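Local atomic coordinates of tonb-dependent siderophore receptor (Acinetobacter baumannii, PDB entry 5FP1), a protein that probably binds iron-chelating siderophores at the outer membrane, the first step of iron uptake, and may bind ferric enterobactin with micromolar affinity. Residues Asn463-Val468 / Ile515-Ala520; Ala510-Ile515 / Asn549-Ile554. All blocks are in the same frame, centred on the assembly; numbering follows the deposited sequence.

Contact 1 of 2, residues Asn463-Val468 / Ile515-Ala520; sequences NNSDFV and IDPEEA. With C8E ((hydroxyethyloxy)tri(ethyloxy)octane), chain E.
In the wall of the TonB-dependent receptor barrel, Pro517, at the entrance to strand 518-531, packs against Ser465 and Phe467 of strand 459-476. The proline ring presents CG to the serine, 3.7 Å from Ser465 OG, and its CD follows close behind. Phe467 lies farther along the strand. Its ring crosses that of Pro517 obliquely, with Phe467 CD1 4.1 Å from Pro517 CG, and its side chain also reaches Ala130 and Ala492.

Strand 482-493 is the antiparallel neighbour of both strands and intervenes between them in the barrel. It ends at Ser493, which is hydrogen-bonded through the backbone to Glu518, and here residues 515-517 meet strand 459-476 through side chains and water, with no backbone hydrogen bond between them.

The polar half of the contact centres on Ile515 O. Asn463 has CG anti to its backbone nitrogen (chi1 179°), which carries the amide to this carbonyl, but the bond from Asn463 ND2 to Ile515 O is weak, at 3.3 Å and only 125° at the hydrogen. ND2 also binds Gln513 O. The other end of the amide, Asn463 OD1, accepts a short 2.6 Å bond from Ser465 OG, which lies in the carbonyl plane on a lone pair. With both ends engaged, the amide is fixed in rotation. A water donates to Ser465 OG at 3.0 Å and to Ile515 O at 2.8 Å, so the serine hydroxyl donates a hydrogen bond to Asn463 OD1 and accepts one from the water.

On the other face of the strand, Asp466 and Val468 contact a bound detergent molecule. Val468 CG2 is 3.9 Å from C14 of its ether chain, while Asp466 OD2 is held by Trp441 NE1.

Contact 2 of 2, residues Ala510-Ile515 / Asn549-Ile554; sequences ANNQMI and NTRVQI
Arg551 of barrel strand 536-555 lies against Ile515 and Asn512, two residues at the ends of a type I beta turn in the long loop between strands 482-493 and 518-531. The turn is closed by the backbone bond from Ile515 N to Asn512 O, 3.0 Å long. Within the same loop Gln513 folds back, its NE2 donating to Ala510 O over 3.0 Å in a fairly straight 158° bond, while its OE1 accepts from Lys462 N.

Direct packing between the turn and the strand is confined to the aliphatic part of the arginine. Ile515 CG2 meets the shaft of Arg551 at CD, 4.2 Å away, and the two side chains cross at a slant. Arg551 leaves its backbone extended and then bends at chi3 (60°), a kink that brings NE, rather than the terminal nitrogens, nearest to Asn512. Val495 packs on Arg551 and Asn512 alike.

The Asn512 side of the contact is looser and is mediated by water. Asn512 is buried, and its amide is satisfied chiefly by the loop itself: OD1 accepts from Asn509 N and ND2 donates to Thr507 O. Asn512 ND2 and Arg551 NE, both donors, stand 4.2 Å apart without bonding directly. A water accepts from each, from Asn512 ND2 at 3.1 Å and from Arg551 NE at 3.0 Å, and it sits in the guanidinium plane, at the edge of the group.

How the contacts relate
The centres of the two contacts are 11 Å apart on the same side of the chain's centre, and both include Ile515, the last residue of segment 510-515 and the first of segment 515-520. Along the chain the order is 463-468, 510-515, 515-520 and 549-554, so their segments alternate. The loop after strand 482-493 is tied to strand 459-476 by the bond from Asn463 ND2 to Gln513 O, 2.9 Å, and to strand 536-555 by its packing on Arg551. Separately, Glu518 OE2 takes a 2.7 Å bond from Arg551 N, joining strands 518-531 and 536-555, which are consecutive antiparallel neighbours in the barrel.

Contact 1 of 2, residues Asn463-Val468 / Ile515-Ala520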
loop_
_atom_site.group_PDB
_atom_site.type_symbol
_atom_site.label_atom_id
_atom_site.label_comp_id
_atom_site.label_asym_id
_atom_site.label_seq_id
_atom_site.Cartn_x
_atom_site.Cartn_y
_atom_site.Cartn_z
ATOM N N ASN A 463 -24.099 8.815 0.063
ATOM C CA ASN A 463 -24.020 8.424 1.474
ATOM C C ASN A 463 -23.600 9.624 2.281
ATOM O O ASN A 463 -22.703 10.371 1.888
ATOM C CB ASN A 463 -22.982 7.335 1.645
ATOM C CG ASN A 463 -22.834 6.899 3.087
ATOM O OD1 ASN A 463 -21.977 7.398 3.807
ATOM N ND2 ASN A 463 -23.721 6.029 3.530
ATOM N N ASN A 464 -24.242 9.798 3.414
ATOM C CA ASN A 464 -23.807 10.733 4.430
ATOM C C ASN A 464 -23.641 9.927 5.705
ATOM O O ASN A 464 -24.560 9.219 6.114
ATOM C CB ASN A 464 -24.858 11.821 4.675
ATOM C CG ASN A 464 -24.900 12.831 3.547
ATOM O OD1 ASN A 464 -24.117 13.781 3.506
ATOM N ND2 ASN A 464 -25.767 12.593 2.605
ATOM N N SER A 465 -22.455 10.004 6.296
ATOM C CA SER A 465 -22.135 9.257 7.521
ATOM C C SER A 465 -21.417 10.241 8.428
ATOM O O SER A 465 -20.685 11.120 7.969
ATOM C CB SER A 465 -21.197 8.083 7.214
ATOM O OG SER A 465 -21.824 7.101 6.394
ATOM N N ASP A 466 -21.644 10.138 9.715
ATOM C CA ASP A 466 -20.780 10.826 10.625
ATOM C C ASP A 466 -20.513 9.908 11.806
ATOM O O ASP A 466 -21.362 9.111 12.196
ATOM C CB ASP A 466 -21.323 12.187 10.991
ATOM C CG ASP A 466 -22.327 12.120 12.035
ATOM O OD1 ASP A 466 -23.428 11.642 11.716
ATOM O OD2 ASP A 466 -22.003 12.522 13.173
ATOM N N PHE A 467 -19.300 9.942 12.318
ATOM C CA PHE A 467 -18.916 8.877 13.253
ATOM C C PHE A 467 -17.821 9.374 14.163
ATOM O O PHE A 467 -17.066 10.289 13.821
ATOM C CB PHE A 467 -18.486 7.607 12.488
ATOM C CG PHE A 467 -17.555 7.859 11.328
ATOM C CD1 PHE A 467 -18.046 8.074 10.048
ATOM C CD2 PHE A 467 -16.182 7.830 11.506
ATOM C CE1 PHE A 467 -17.178 8.275 8.978
ATOM C CE2 PHE A 467 -15.318 8.049 10.448
ATOM C CZ PHE A 467 -15.813 8.284 9.182
ATOM N N VAL A 468 -17.764 8.806 15.352
ATOM C CA VAL A 468 -16.737 9.162 16.311
ATOM C C VAL A 468 -15.872 7.943 16.507
ATOM O O VAL A 468 -16.395 6.839 16.681
ATOM C CB VAL A 468 -17.388 9.557 17.662
ATOM C CG1 VAL A 468 -16.336 9.757 18.756
ATOM C CG2 VAL A 468 -18.222 10.809 17.462
ATOM N N ILE A 515 -26.521 2.655 3.956
ATOM C CA ILE A 515 -26.029 1.804 5.040
ATOM C C ILE A 515 -25.010 2.576 5.890
ATOM O O ILE A 515 -24.193 3.366 5.369
ATOM C CB ILE A 515 -25.426 0.492 4.485
ATOM C CG1 ILE A 515 -26.425 -0.231 3.566
ATOM C CG2 ILE A 515 -25.022 -0.450 5.608
ATOM C CD1 ILE A 515 -27.636 -0.790 4.289
ATOM N N ASP A 516 -25.068 2.376 7.207
ATOM C CA ASP A 516 -24.143 3.012 8.137
ATOM C C ASP A 516 -22.734 2.398 7.961
ATOM O O ASP A 516 -22.577 1.329 7.370
ATOM C CB ASP A 516 -24.557 2.767 9.598
ATOM C CG ASP A 516 -25.810 3.542 10.021
ATOM O OD1 ASP A 516 -26.057 4.656 9.541
ATOM O OD2 ASP A 516 -26.525 3.023 10.878
ATOM N N PRO A 517 -21.719 3.064 8.489
ATOM C CA PRO A 517 -20.354 2.563 8.285
ATOM C C PRO A 517 -20.062 1.226 8.930
ATOM O O PRO A 517 -20.647 0.878 9.962
ATOM C CB PRO A 517 -19.477 3.631 8.942
ATOM C CG PRO A 517 -20.301 4.867 8.957
ATOM C CD PRO A 517 -21.740 4.419 9.063
ATOM N N GLU A 518 -19.131 0.493 8.332
ATOM C CA GLU A 518 -18.576 -0.685 8.978
ATOM C C GLU A 518 -17.844 -0.252 10.222
ATOM O O GLU A 518 -17.344 0.858 10.297
ATOM C CB GLU A 518 -17.614 -1.400 8.045
ATOM C CG GLU A 518 -18.282 -1.964 6.792
ATOM C CD GLU A 518 -17.340 -2.832 5.992
ATOM O OE1 GLU A 518 -16.196 -2.385 5.709
ATOM O OE2 GLU A 518 -17.729 -3.959 5.631
ATOM N N GLU A 519 -17.776 -1.141 11.201
ATOM C CA GLU A 519 -17.167 -0.830 12.479
ATOM C C GLU A 519 -16.148 -1.894 12.807
ATOM O O GLU A 519 -16.406 -3.104 12.637
ATOM C CB GLU A 519 -18.220 -0.768 13.589
ATOM C CG GLU A 519 -19.231 0.342 13.422
ATOM C CD GLU A 519 -20.312 0.272 14.494
ATOM O OE1 GLU A 519 -20.081 0.757 15.598
ATOM O OE2 GLU A 519 -21.360 -0.321 14.250
ATOM N N ALA A 520 -14.980 -1.447 13.241
ATOM C CA ALA A 520 -13.883 -2.348 13.550
ATOM C C ALA A 520 -13.207 -1.880 14.825
ATOM O O ALA A 520 -13.377 -0.725 15.263
ATOM C CB ALA A 520 -12.872 -2.398 12.403
HETATM C C1 C8E E . -13.079 15.876 19.196
HETATM C C2 C8E E . -14.425 15.329 18.774
HETATM C C3 C8E E . -15.415 15.430 19.920
HETATM C C4 C8E E . -16.446 14.304 19.910
HETATM C C5 C8E E . -17.765 14.751 19.287
HETATM C C6 C8E E . -18.961 14.009 19.881
HETATM C C7 C8E E . -20.251 14.369 19.142
HETATM C C8 C8E E . -21.112 13.144 18.832
HETATM O O9 C8E E . -21.404 13.098 17.432
HETATM C C10 C8E E . -22.358 12.084 17.094
HETATM C C11 C8E E . -21.802 11.190 15.983
HETATM O O12 C8E E . -22.568 9.991 15.799
HETATM C C13 C8E E . -22.880 9.287 17.006
HETATM C C14 C8E E . -21.624 9.009 17.830
HETATM O O15 C8E E . -21.969 8.536 19.134
HETATM C C16 C8E E . -22.097 9.580 20.098
HETATM C C17 C8E E . -21.053 9.391 21.190
HETATM O O18 C8E E . -20.790 10.646 21.814
HETATM C C19 C8E E . -19.444 10.714 22.277
HETATM C C20 C8E E . -19.216 12.017 23.030
HETATM O O21 C8E E . -17.807 12.229 23.167
HETATM O O HOH W 1 -21.572 4.286 5.452
#

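Contact 2 of 2, residues Ala510-Ile515 / Asn549-Ile554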
loop_
_atom_site.group_PDB
_atom_site.type_symbol
_atom_site.label_atom_id
_atom_site.label_comp_id
_atom_site.label_asym_id
_atom_site.label_seq_id
_atom_site.Cartn_x
_atom_site.Cartn_y
_atom_site.Cartn_z
ATOM N N ALA A 510 -27.003 1.871 -5.576
ATOM C CA ALA A 510 -28.358 2.276 -5.155
ATOM C C ALA A 510 -28.738 1.596 -3.861
ATOM O O ALA A 510 -29.448 2.166 -3.060
ATOM C CB ALA A 510 -29.363 1.909 -6.232
ATOM N N ASN A 511 -28.300 0.349 -3.690
ATOM C CA ASN A 511 -28.799 -0.481 -2.607
ATOM C C ASN A 511 -28.001 -0.421 -1.295
ATOM O O ASN A 511 -28.515 -0.827 -0.268
ATOM C CB ASN A 511 -28.889 -1.916 -3.108
ATOM C CG ASN A 511 -29.690 -2.000 -4.389
ATOM O OD1 ASN A 511 -29.210 -2.478 -5.409
ATOM N ND2 ASN A 511 -30.900 -1.446 -4.356
ATOM N N ASN A 512 -26.771 0.093 -1.323
ATOM C CA ASN A 512 -25.982 0.209 -0.083
ATOM C C ASN A 512 -25.745 1.642 0.374
ATOM O O ASN A 512 -25.121 1.898 1.428
ATOM C CB ASN A 512 -24.656 -0.565 -0.210
ATOM C CG ASN A 512 -23.721 0.006 -1.253
ATOM O OD1 ASN A 512 -23.895 1.124 -1.745
ATOM N ND2 ASN A 512 -22.715 -0.783 -1.612
ATOM N N GLN A 513 -26.267 2.593 -0.397
ATOM C CA GLN A 513 -25.951 4.001 -0.178
ATOM C C GLN A 513 -26.433 4.516 1.162
ATOM O O GLN A 513 -25.880 5.470 1.668
ATOM C CB GLN A 513 -26.570 4.902 -1.271
ATOM C CG GLN A 513 -28.104 4.987 -1.256
ATOM C CD GLN A 513 -28.627 5.764 -2.460
ATOM O OE1 GLN A 513 -28.304 6.928 -2.642
ATOM N NE2 GLN A 513 -29.395 5.109 -3.297
ATOM N N MET A 514 -27.461 3.890 1.732
ATOM C CA MET A 514 -28.020 4.359 2.998
ATOM C C MET A 514 -27.412 3.608 4.198
ATOM O O MET A 514 -27.737 3.906 5.335
ATOM C CB MET A 514 -29.563 4.217 3.005
ATOM C CG MET A 514 -30.089 2.808 3.113
ATOM S SD MET A 514 -29.584 1.630 1.842
ATOM C CE MET A 514 -30.492 2.224 0.400
ATOM N N ILE A 515 -26.521 2.655 3.956
ATOM C CA ILE A 515 -26.029 1.804 5.040
ATOM C C ILE A 515 -25.010 2.576 5.890
ATOM O O ILE A 515 -24.193 3.366 5.369
ATOM C CB ILE A 515 -25.426 0.492 4.485
ATOM C CG1 ILE A 515 -26.425 -0.231 3.566
ATOM C CG2 ILE A 515 -25.022 -0.450 5.608
ATOM C CD1 ILE A 515 -27.636 -0.790 4.289
ATOM N N ASN A 549 -18.644 -5.411 12.617
ATOM C CA ASN A 549 -19.786 -5.079 11.787
ATOM C C ASN A 549 -19.315 -4.875 10.368
ATOM O O ASN A 549 -18.809 -3.789 10.008
ATOM C CB ASN A 549 -20.483 -3.808 12.288
ATOM C CG ASN A 549 -21.388 -4.081 13.450
ATOM O OD1 ASN A 549 -22.481 -4.628 13.283
ATOM N ND2 ASN A 549 -20.933 -3.748 14.637
ATOM N N THR A 550 -19.455 -5.934 9.579
ATOM C CA THR A 550 -19.031 -5.958 8.189
ATOM C C THR A 550 -20.247 -5.871 7.304
ATOM O O THR A 550 -21.281 -6.515 7.580
ATOM C CB THR A 550 -18.307 -7.283 7.889
ATOM O OG1 THR A 550 -17.142 -7.398 8.714
ATOM C CG2 THR A 550 -17.896 -7.388 6.423
ATOM N N ARG A 551 -20.138 -5.096 6.231
ATOM C CA ARG A 551 -21.230 -4.966 5.287
ATOM C C ARG A 551 -21.287 -6.232 4.451
ATOM O O ARG A 551 -20.278 -6.672 3.943
ATOM C CB ARG A 551 -21.036 -3.748 4.379
ATOM C CG ARG A 551 -22.280 -3.400 3.556
ATOM C CD ARG A 551 -22.171 -1.989 2.996
ATOM N NE ARG A 551 -21.034 -1.823 2.128
ATOM C CZ ARG A 551 -19.930 -1.131 2.386
ATOM N NH1 ARG A 551 -19.727 -0.485 3.531
ATOM N NH2 ARG A 551 -19.002 -1.088 1.455
ATOM N N VAL A 552 -22.460 -6.827 4.279
ATOM C CA VAL A 552 -22.569 -8.008 3.448
ATOM C C VAL A 552 -23.830 -7.896 2.591
ATOM O O VAL A 552 -24.699 -7.094 2.878
ATOM C CB VAL A 552 -22.604 -9.315 4.276
ATOM C CG1 VAL A 552 -21.312 -9.495 5.077
ATOM C CG2 VAL A 552 -23.804 -9.328 5.190
ATOM N N GLN A 553 -23.856 -8.646 1.496
ATOM C CA GLN A 553 -24.999 -8.689 0.602
ATOM C C GLN A 553 -25.915 -9.812 1.072
ATOM O O GLN A 553 -25.449 -10.917 1.394
ATOM C CB GLN A 553 -24.503 -8.896 -0.832
ATOM C CG GLN A 553 -25.493 -8.513 -1.904
ATOM C CD GLN A 553 -24.873 -8.424 -3.283
ATOM O OE1 GLN A 553 -23.690 -8.698 -3.474
ATOM N NE2 GLN A 553 -25.680 -8.050 -4.262
ATOM N N ILE A 554 -27.210 -9.495 1.131
ATOM C CA ILE A 554 -28.301 -10.406 1.495
ATOM C C ILE A 554 -29.000 -11.015 0.268
ATOM O O ILE A 554 -29.378 -12.175 0.288
ATOM C CB ILE A 554 -29.389 -9.656 2.282
ATOM C CG1 ILE A 554 -28.804 -9.056 3.554
ATOM C CG2 ILE A 554 -30.544 -10.587 2.613
ATOM C CD1 ILE A 554 -27.916 -10.016 4.311
HETATM O O HOH W 2 -21.095 -3.148 -0.514
#